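Local coordinates for protein dihydropyrimidinase (Brevibacillus agri, PDB 3SFW) that catalyses, as a zinc-dependent dihydropyrimidinase of the amidohydrolase family, the hydrolytic ring opening of dihydropyrimidines, at residues His239-Arg247 with Pro289-Leu300; Phe280-Ser288 with Thr333-Ile341. All coordinates share one frame; numbering follows the deposited sequence.

Contact 1. Residues His239-Arg247 with Pro289-Leu300; sequences HVSCADAVR and PPLREKWNQDVL. With ZN (zinc ion), chain D; ACT (acetate ion), chain C.
Pro289, which follows a cis peptide bond, sets its CD over one face of the His239 imidazole, a CH-pi contact with CD 3.4 Å from the ring centroid. NE2 of the same ring binds zinc at 2.2 Å, and His183 is a ligand of that ion too. Next along, the OG of Ser241 lies at the edge of the Arg292 guanidinium, close to its plane, and takes a fairly straight bond from NE (2.8 Å). The bend at chi2 (-56°) lays CG beside Ser241 O and turns NE to the hydroxyl, while Glu217 is salt-bridged to Arg292 NH2 and hydrogen-bonded to the serine hydroxyl, and NH1 bonds to Arg212 O. A lysine in place of Arg292 would probably be unable to serve Ser241 OG, Glu217 and Arg212 O together, leaving one or more without its mate. Segment 239-247 leaves the end of strand 234-237 of the TIM-barrel-like amidohydrolase fold, and both segments lead into helices, 243-254 and 295-305, whose segments 243-247 and 295-300 run 25° from parallel. Cys242 occupies the N-cap position, and Asn296 reaches across to the new helix: its OD1 accepts the backbone N of Ala243 at 2.8 Å, nearly straight at 175°, and also a water held by Asp244 N. Beyond it, Ala243 CB meets Trp295 CZ3 at 3.5 Å and Val299 CG1, and Val246 CG2 rests on Leu300 CD2 at 3.7 Å.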
loop_
_atom_site.group_PDB
_atom_site.type_symbol
_atom_site.label_atom_id
_atom_site.label_comp_id
_atom_site.label_asym_id
_atom_site.label_seq_id
_atom_site.Cartn_x
_atom_site.Cartn_y
_atom_site.Cartn_z
ATOM N N HIS A 239 20.716 10.330 1.759
ATOM C CA HIS A 239 21.066 9.248 0.821
ATOM C C HIS A 239 20.056 8.098 0.798
ATOM O O HIS A 239 20.419 6.961 1.077
ATOM C CB HIS A 239 22.536 8.718 1.013
ATOM C CG HIS A 239 22.924 8.358 2.435
ATOM N ND1 HIS A 239 22.155 7.542 3.249
ATOM C CD2 HIS A 239 24.076 8.601 3.120
ATOM C CE1 HIS A 239 22.794 7.355 4.405
ATOM N NE2 HIS A 239 23.966 7.974 4.334
ATOM N N VAL A 240 18.846 8.375 0.304
ATOM C CA VAL A 240 17.880 7.293 0.001
ATOM C C VAL A 240 18.392 6.535 -1.258
ATOM O O VAL A 240 18.688 7.168 -2.284
ATOM C CB VAL A 240 16.458 7.897 -0.253
ATOM C CG1 VAL A 240 15.452 6.794 -0.695
ATOM C CG2 VAL A 240 15.956 8.575 1.013
ATOM N N SER A 241 18.624 5.210 -1.145
ATOM C CA SER A 241 19.286 4.517 -2.267
ATOM C C SER A 241 18.398 3.508 -2.955
ATOM O O SER A 241 18.776 2.937 -3.996
ATOM C CB SER A 241 20.569 3.801 -1.782
ATOM O OG SER A 241 20.256 2.651 -0.996
ATOM N N CYS A 242 17.276 3.167 -2.334
ATOM C CA CYS A 242 16.524 2.000 -2.801
ATOM C C CYS A 242 15.032 2.165 -2.750
ATOM O O CYS A 242 14.485 3.028 -2.030
ATOM C CB CYS A 242 16.912 0.738 -2.040
ATOM S SG CYS A 242 16.473 0.738 -0.280
ATOM N N ALA A 243 14.364 1.373 -3.586
ATOM C CA ALA A 243 12.905 1.445 -3.710
ATOM C C ALA A 243 12.198 1.153 -2.397
ATOM O O ALA A 243 11.199 1.814 -2.079
ATOM C CB ALA A 243 12.398 0.465 -4.835
ATOM N N ASP A 244 12.759 0.265 -1.576
ATOM C CA ASP A 244 12.140 -0.062 -0.285
ATOM C C ASP A 244 11.979 1.233 0.538
ATOM O O ASP A 244 10.913 1.490 1.100
ATOM C CB ASP A 244 13.046 -1.045 0.452
ATOM C CG ASP A 244 12.397 -1.646 1.690
ATOM O OD1 ASP A 244 12.693 -2.831 1.959
ATOM O OD2 ASP A 244 11.651 -0.957 2.434
ATOM N N ALA A 245 13.032 2.042 0.570
ATOM C CA ALA A 245 12.999 3.295 1.321
ATOM C C ALA A 245 12.100 4.332 0.651
ATOM O O ALA A 245 11.322 5.040 1.345
ATOM C CB ALA A 245 14.386 3.838 1.525
ATOM N N VAL A 246 12.179 4.426 -0.674
ATOM C CA VAL A 246 11.290 5.357 -1.393
ATOM C C VAL A 246 9.818 5.080 -1.079
ATOM O O VAL A 246 9.057 5.992 -0.762
ATOM C CB VAL A 246 11.494 5.263 -2.921
ATOM C CG1 VAL A 246 10.402 6.076 -3.636
ATOM C CG2 VAL A 246 12.913 5.803 -3.337
ATOM N N ARG A 247 9.423 3.808 -1.117
ATOM C CA ARG A 247 8.014 3.449 -0.844
ATOM C C ARG A 247 7.560 3.930 0.539
ATOM O O ARG A 247 6.432 4.368 0.705
ATOM C CB ARG A 247 7.825 1.901 -0.917
ATOM C CG ARG A 247 8.040 1.390 -2.319
ATOM C CD ARG A 247 8.292 -0.128 -2.331
ATOM N NE ARG A 247 8.737 -0.553 -3.650
ATOM C CZ ARG A 247 9.332 -1.719 -3.890
ATOM N NH1 ARG A 247 9.550 -2.559 -2.886
ATOM N NH2 ARG A 247 9.718 -2.039 -5.118
ATOM N N PRO A 289 24.734 3.873 2.379
ATOM C CA PRO A 289 24.302 2.543 1.943
ATOM C C PRO A 289 24.990 2.140 0.684
ATOM O O PRO A 289 25.491 2.972 -0.062
ATOM C CB PRO A 289 22.798 2.713 1.677
ATOM C CG PRO A 289 22.617 4.195 1.465
ATOM C CD PRO A 289 23.606 4.835 2.391
ATOM N N PRO A 290 25.092 0.817 0.462
ATOM C CA PRO A 290 25.886 0.387 -0.693
ATOM C C PRO A 290 25.157 0.668 -2.005
ATOM O O PRO A 290 23.931 0.799 -2.039
ATOM C CB PRO A 290 26.006 -1.132 -0.469
ATOM C CG PRO A 290 24.722 -1.507 0.293
ATOM C CD PRO A 290 24.428 -0.273 1.182
ATOM N N LEU A 291 25.886 0.596 -3.103
ATOM C CA LEU A 291 25.267 0.589 -4.435
ATOM C C LEU A 291 24.290 -0.585 -4.539
ATOM O O LEU A 291 24.479 -1.608 -3.863
ATOM C CB LEU A 291 26.382 0.481 -5.494
ATOM C CG LEU A 291 27.243 1.733 -5.610
ATOM C CD1 LEU A 291 28.298 1.547 -6.727
ATOM C CD2 LEU A 291 26.356 2.954 -5.938
ATOM N N ARG A 292 23.236 -0.401 -5.343
ATOM C CA ARG A 292 22.050 -1.266 -5.370
ATOM C C ARG A 292 21.901 -1.892 -6.758
ATOM O O ARG A 292 22.499 -1.430 -7.753
ATOM C CB ARG A 292 20.780 -0.436 -5.090
ATOM C CG ARG A 292 20.829 0.331 -3.754
ATOM C CD ARG A 292 21.088 -0.695 -2.580
ATOM N NE ARG A 292 20.768 -0.107 -1.253
ATOM C CZ ARG A 292 20.953 -0.748 -0.099
ATOM N NH1 ARG A 292 21.405 -2.022 -0.087
ATOM N NH2 ARG A 292 20.610 -0.167 1.050
ATOM N N GLU A 293 21.040 -2.886 -6.840
ATOM C CA GLU A 293 20.664 -3.449 -8.149
ATOM C C GLU A 293 20.156 -2.305 -9.018
ATOM O O GLU A 293 19.437 -1.434 -8.541
ATOM C CB GLU A 293 19.573 -4.492 -7.962
ATOM C CG GLU A 293 20.097 -5.768 -7.307
ATOM C CD GLU A 293 18.999 -6.795 -6.956
ATOM O OE1 GLU A 293 17.797 -6.455 -6.830
ATOM O OE2 GLU A 293 19.387 -7.895 -6.526
ATOM N N LYS A 294 20.520 -2.310 -10.290
ATOM C CA LYS A 294 20.357 -1.138 -11.127
ATOM C C LYS A 294 18.882 -0.701 -11.227
ATOM O O LYS A 294 18.607 0.491 -11.419
ATOM C CB LYS A 294 20.904 -1.446 -12.528
ATOM C CG LYS A 294 20.928 -0.213 -13.451
ATOM C CD LYS A 294 21.713 -0.524 -14.739
ATOM C CE LYS A 294 21.475 0.586 -15.777
ATOM N NZ LYS A 294 22.068 1.937 -15.329
ATOM N N TRP A 295 17.946 -1.646 -11.149
ATOM C CA TRP A 295 16.516 -1.267 -11.252
ATOM C C TRP A 295 16.095 -0.204 -10.218
ATOM O O TRP A 295 15.124 0.541 -10.459
ATOM C CB TRP A 295 15.571 -2.487 -11.149
ATOM C CG TRP A 295 15.522 -3.139 -9.802
ATOM C CD1 TRP A 295 16.301 -4.173 -9.375
ATOM C CD2 TRP A 295 14.623 -2.840 -8.730
ATOM N NE1 TRP A 295 15.921 -4.553 -8.099
ATOM C CE2 TRP A 295 14.922 -3.726 -7.672
ATOM C CE3 TRP A 295 13.624 -1.879 -8.538
ATOM C CZ2 TRP A 295 14.239 -3.701 -6.459
ATOM C CZ3 TRP A 295 12.902 -1.907 -7.344
ATOM C CH2 TRP A 295 13.233 -2.779 -6.318
ATOM N N ASN A 296 16.802 -0.127 -9.080
ATOM C CA ASN A 296 16.478 0.903 -8.079
ATOM C C ASN A 296 16.626 2.322 -8.614
ATOM O O ASN A 296 15.955 3.241 -8.126
ATOM C CB ASN A 296 17.289 0.733 -6.787
ATOM C CG ASN A 296 16.848 -0.452 -5.998
ATOM O OD1 ASN A 296 15.867 -0.380 -5.242
ATOM N ND2 ASN A 296 17.515 -1.608 -6.223
ATOM N N GLN A 297 17.525 2.518 -9.594
ATOM C CA GLN A 297 17.850 3.886 -10.057
ATOM C C GLN A 297 16.583 4.536 -10.574
ATOM O O GLN A 297 16.320 5.721 -10.287
ATOM C CB GLN A 297 18.869 3.844 -11.195
ATOM C CG GLN A 297 20.246 3.314 -10.712
ATOM C CD GLN A 297 21.188 3.085 -11.861
ATOM O OE1 GLN A 297 20.786 3.162 -13.041
ATOM N NE2 GLN A 297 22.459 2.825 -11.541
ATOM N N ASP A 298 15.836 3.813 -11.420
ATOM C CA ASP A 298 14.666 4.484 -12.020
ATOM C C ASP A 298 13.580 4.838 -11.004
ATOM O O ASP A 298 12.821 5.814 -11.206
ATOM C CB ASP A 298 14.090 3.736 -13.231
ATOM C CG ASP A 298 14.837 4.088 -14.544
ATOM O OD1 ASP A 298 14.819 3.232 -15.448
ATOM O OD2 ASP A 298 15.464 5.190 -14.669
ATOM N N VAL A 299 13.477 4.030 -9.953
ATOM C CA VAL A 299 12.565 4.363 -8.854
ATOM C C VAL A 299 13.013 5.678 -8.166
ATOM O O VAL A 299 12.178 6.534 -7.858
ATOM C CB VAL A 299 12.467 3.222 -7.843
ATOM C CG1 VAL A 299 11.427 3.573 -6.708
ATOM C CG2 VAL A 299 11.991 1.890 -8.538
ATOM N N LEU A 300 14.321 5.846 -7.954
ATOM C CA LEU A 300 14.844 7.158 -7.447
ATOM C C LEU A 300 14.546 8.353 -8.394
ATOM O O LEU A 300 14.091 9.432 -7.955
ATOM C CB LEU A 300 16.360 7.080 -7.180
ATOM C CG LEU A 300 16.757 6.051 -6.119
ATOM C CD1 LEU A 300 18.275 5.919 -6.127
ATOM C CD2 LEU A 300 16.271 6.428 -4.695
HETATM ZN ZN ZN D . 25.568 8.328 5.784
HETATM C C ACT C . 8.660 0.984 -7.030
HETATM O O ACT C . 9.193 -0.101 -7.368
HETATM O OXT ACT C . 8.145 1.763 -7.925
HETATM C CH3 ACT C . 8.674 1.326 -5.624
HETATM O O HOH W 1 14.639 -1.703 -2.927
HETATM O O HOH W 2 27.362 8.375 6.882
HETATM O O HOH W 3 27.053 7.004 4.760
#

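Contact 2. Residues Phe280-Ser288 with Thr333-Ile341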
loop_
_atom_site.group_PDB
_atom_site.type_symbol
_atom_site.label_atom_id
_atom_site.label_comp_id
_atom_site.label_asym_id
_atom_site.label_seq_id
_atom_site.Cartn_x
_atom_site.Cartn_y
_atom_site.Cartn_z
ATOM N N PHE A 280 40.905 -5.374 -6.602
ATOM C CA PHE A 280 40.532 -4.436 -5.527
ATOM C C PHE A 280 39.831 -3.186 -6.024
ATOM O O PHE A 280 39.498 -2.299 -5.184
ATOM C CB PHE A 280 41.762 -4.045 -4.697
ATOM C CG PHE A 280 41.439 -3.506 -3.306
ATOM C CD1 PHE A 280 40.652 -4.235 -2.430
ATOM C CD2 PHE A 280 41.860 -2.230 -2.933
ATOM C CE1 PHE A 280 40.344 -3.734 -1.128
ATOM C CE2 PHE A 280 41.533 -1.704 -1.626
ATOM C CZ PHE A 280 40.772 -2.476 -0.746
ATOM N N GLU A 281 39.592 -3.073 -7.340
ATOM C CA GLU A 281 39.013 -1.820 -7.895
ATOM C C GLU A 281 37.644 -1.529 -7.296
ATOM O O GLU A 281 37.240 -0.350 -7.171
ATOM C CB GLU A 281 38.891 -1.841 -9.429
ATOM C CG GLU A 281 40.204 -1.690 -10.153
ATOM C CD GLU A 281 40.689 -0.239 -10.268
ATOM O OE1 GLU A 281 39.944 0.639 -10.749
ATOM O OE2 GLU A 281 41.890 -0.024 -10.022
ATOM N N GLY A 282 36.973 -2.598 -6.875
ATOM C CA GLY A 282 35.658 -2.515 -6.229
ATOM C C GLY A 282 35.688 -1.591 -4.996
ATOM O O GLY A 282 34.651 -1.007 -4.646
ATOM N N ALA A 283 36.847 -1.496 -4.330
ATOM C CA ALA A 283 36.958 -0.676 -3.087
ATOM C C ALA A 283 36.726 0.807 -3.383
ATOM O O ALA A 283 36.315 1.574 -2.494
ATOM C CB ALA A 283 38.303 -0.862 -2.418
ATOM N N LYS A 284 36.977 1.213 -4.620
ATOM C CA LYS A 284 36.648 2.594 -5.049
ATOM C C LYS A 284 35.160 2.943 -4.859
ATOM O O LYS A 284 34.809 4.136 -4.746
ATOM C CB LYS A 284 36.992 2.766 -6.510
ATOM C CG LYS A 284 38.507 2.807 -6.775
ATOM C CD LYS A 284 38.783 2.925 -8.285
ATOM C CE LYS A 284 40.250 3.220 -8.551
ATOM N NZ LYS A 284 40.570 3.267 -10.036
ATOM N N TYR A 285 34.307 1.916 -4.877
ATOM C CA TYR A 285 32.845 2.127 -4.849
ATOM C C TYR A 285 32.237 1.757 -3.512
ATOM O O TYR A 285 31.010 1.618 -3.404
ATOM C CB TYR A 285 32.161 1.299 -5.976
ATOM C CG TYR A 285 32.628 1.761 -7.326
ATOM C CD1 TYR A 285 31.989 2.828 -7.963
ATOM C CD2 TYR A 285 33.815 1.241 -7.903
ATOM C CE1 TYR A 285 32.477 3.349 -9.167
ATOM C CE2 TYR A 285 34.290 1.736 -9.131
ATOM C CZ TYR A 285 33.610 2.808 -9.747
ATOM O OH TYR A 285 34.065 3.375 -10.931
ATOM N N VAL A 286 33.088 1.587 -2.496
ATOM C CA VAL A 286 32.603 1.218 -1.154
ATOM C C VAL A 286 32.220 2.508 -0.372
ATOM O O VAL A 286 33.033 3.385 -0.198
ATOM C CB VAL A 286 33.708 0.437 -0.371
ATOM C CG1 VAL A 286 33.386 0.400 1.159
ATOM C CG2 VAL A 286 33.800 -0.984 -0.946
ATOM N N TRP A 287 30.925 2.641 -0.131
ATOM C CA TRP A 287 30.310 3.746 0.654
ATOM C C TRP A 287 28.967 3.195 1.073
ATOM O O TRP A 287 28.574 2.105 0.615
ATOM C CB TRP A 287 30.114 5.021 -0.194
ATOM C CG TRP A 287 29.532 4.778 -1.573
ATOM C CD1 TRP A 287 28.268 4.370 -1.866
ATOM C CD2 TRP A 287 30.188 5.046 -2.831
ATOM N NE1 TRP A 287 28.093 4.348 -3.263
ATOM C CE2 TRP A 287 29.264 4.753 -3.859
ATOM C CE3 TRP A 287 31.502 5.455 -3.181
ATOM C CZ2 TRP A 287 29.605 4.858 -5.229
ATOM C CZ3 TRP A 287 31.816 5.639 -4.520
ATOM C CH2 TRP A 287 30.857 5.382 -5.531
ATOM N N SER A 288 28.289 3.872 2.010
ATOM C CA SER A 288 27.096 3.261 2.629
ATOM C C SER A 288 25.982 4.288 2.613
ATOM O O SER A 288 26.270 5.451 2.752
ATOM C CB SER A 288 27.381 2.886 4.084
ATOM O OG SER A 288 28.430 1.911 4.137
ATOM N N THR A 333 35.523 -4.658 5.760
ATOM C CA THR A 333 35.034 -3.838 6.883
ATOM C C THR A 333 36.006 -2.727 7.255
ATOM O O THR A 333 35.639 -1.776 7.948
ATOM C CB THR A 333 34.673 -4.661 8.164
ATOM O OG1 THR A 333 35.871 -5.091 8.824
ATOM C CG2 THR A 333 33.691 -5.834 7.895
ATOM N N LYS A 334 37.250 -2.830 6.802
ATOM C CA LYS A 334 38.240 -1.795 7.072
ATOM C C LYS A 334 38.489 -0.857 5.912
ATOM O O LYS A 334 39.393 -0.025 5.965
ATOM C CB LYS A 334 39.561 -2.411 7.549
ATOM C CG LYS A 334 39.370 -3.151 8.886
ATOM C CD LYS A 334 40.710 -3.631 9.455
ATOM C CE LYS A 334 40.465 -4.291 10.820
ATOM N NZ LYS A 334 41.515 -5.326 11.065
ATOM N N ILE A 335 37.718 -0.992 4.840
ATOM C CA ILE A 335 37.843 -0.029 3.721
ATOM C C ILE A 335 37.101 1.246 4.203
ATOM O O ILE A 335 35.968 1.143 4.626
ATOM C CB ILE A 335 37.111 -0.514 2.416
ATOM C CG1 ILE A 335 37.659 -1.869 1.889
ATOM C CG2 ILE A 335 37.247 0.533 1.354
ATOM C CD1 ILE A 335 36.790 -2.484 0.758
ATOM N N PRO A 336 37.815 2.390 4.285
ATOM C CA PRO A 336 37.123 3.599 4.727
ATOM C C PRO A 336 35.966 3.893 3.760
ATOM O O PRO A 336 36.124 3.791 2.542
ATOM C CB PRO A 336 38.210 4.682 4.670
ATOM C CG PRO A 336 39.342 4.080 3.769
ATOM C CD PRO A 336 39.264 2.617 4.058
ATOM N N ASN A 337 34.771 4.080 4.308
ATOM C CA ASN A 337 33.541 4.175 3.470
ATOM C C ASN A 337 33.362 5.616 2.963
ATOM O O ASN A 337 33.406 6.568 3.751
ATOM C CB ASN A 337 32.282 3.870 4.302
ATOM C CG ASN A 337 32.091 2.406 4.651
ATOM O OD1 ASN A 337 31.020 2.060 5.106
ATOM N ND2 ASN A 337 33.135 1.565 4.536
ATOM N N GLY A 338 33.154 5.787 1.668
ATOM C CA GLY A 338 32.898 7.133 1.103
ATOM C C GLY A 338 33.374 7.269 -0.317
ATOM O O GLY A 338 34.386 6.667 -0.720
ATOM N N GLY A 339 32.687 8.108 -1.087
ATOM C CA GLY A 339 33.126 8.380 -2.480
ATOM C C GLY A 339 33.433 9.840 -2.786
ATOM O O GLY A 339 33.029 10.733 -2.014
ATOM N N PRO A 340 34.153 10.117 -3.906
ATOM C CA PRO A 340 34.428 11.479 -4.331
ATOM C C PRO A 340 33.377 11.950 -5.279
ATOM O O PRO A 340 33.421 11.635 -6.479
ATOM C CB PRO A 340 35.818 11.388 -5.047
ATOM C CG PRO A 340 36.235 9.883 -4.941
ATOM C CD PRO A 340 34.894 9.137 -4.722
ATOM N N ILE A 341 32.393 12.653 -4.727
ATOM C CA ILE A 341 31.161 12.936 -5.442
ATOM C C ILE A 341 30.893 14.466 -5.583
ATOM O O ILE A 341 30.046 14.893 -6.377
ATOM C CB ILE A 341 29.946 12.255 -4.686
ATOM C CG1 ILE A 341 30.232 10.804 -4.300
ATOM C CG2 ILE A 341 28.635 12.341 -5.551
ATOM C CD1 ILE A 341 30.469 9.877 -5.542
#
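Ile335 faces Phe280, Ala283 and Val286 where two loops of the TIM-barrel-like amidohydrolase domain meet, one leading to helix 295-305 and the other to helix 345-354. Its two branches divide the work. With CG1 anti to the carbonyl carbon (chi1 -60°), CD1 extends between Ala283 CB, 3.9 Å off, and Val286 CG2, 3.8 Å off, while CG2 lies against Val286 CG1; the isoleucine and valine side chains cross at about a right angle. Phe280 comes from the opposite direction, and its CZ meets Ile335 CG1. After Pro336, the Asn337 amide spans two neighbours: ND2 lies 3.6 Å from Val286 CG1 and donates weakly back to Ile335 O, whereas OD1 accepts the Ser288 hydroxyl at 2.8 Å from above the carbonyl plane. Gly338 then supplies the backbone tie: its N-H meets a lone pair of Val286 O within the carbonyl plane (3.0 Å, 175°). At its phi and psi a side chain would collide with the carbonyl oxygen of Asn337, so glycine suits the position. Gly339 is small for a different reason: a side chain there would run into the Trp287 indole, whose CE3 comes within 3.4 Å of Gly339 CA.

The contacts are joined through their middle segments: 280-288 runs directly into 289-300, so their segments alternate along the chain beside the zinc site, and the chain passes from contact 2 to contact 1 at the cis bond between Ser288 and Pro289. Their centres lie 18 Å apart, yet they touch near that junction, where His239 NE2 is 3.8 Å from Ser288 O, and again where Leu291 CD1 packs on Tyr285 CB at 3.9 Å. Contact 1 supplies a zinc ligand directly, whereas the Ser288 side chain of contact 2 stays about 6 Å from a zinc ion. His208 bridges the neighbourhood, touching Pro290 of contact 1 as well as Val286, Ser288 and Asn337 of contact 2.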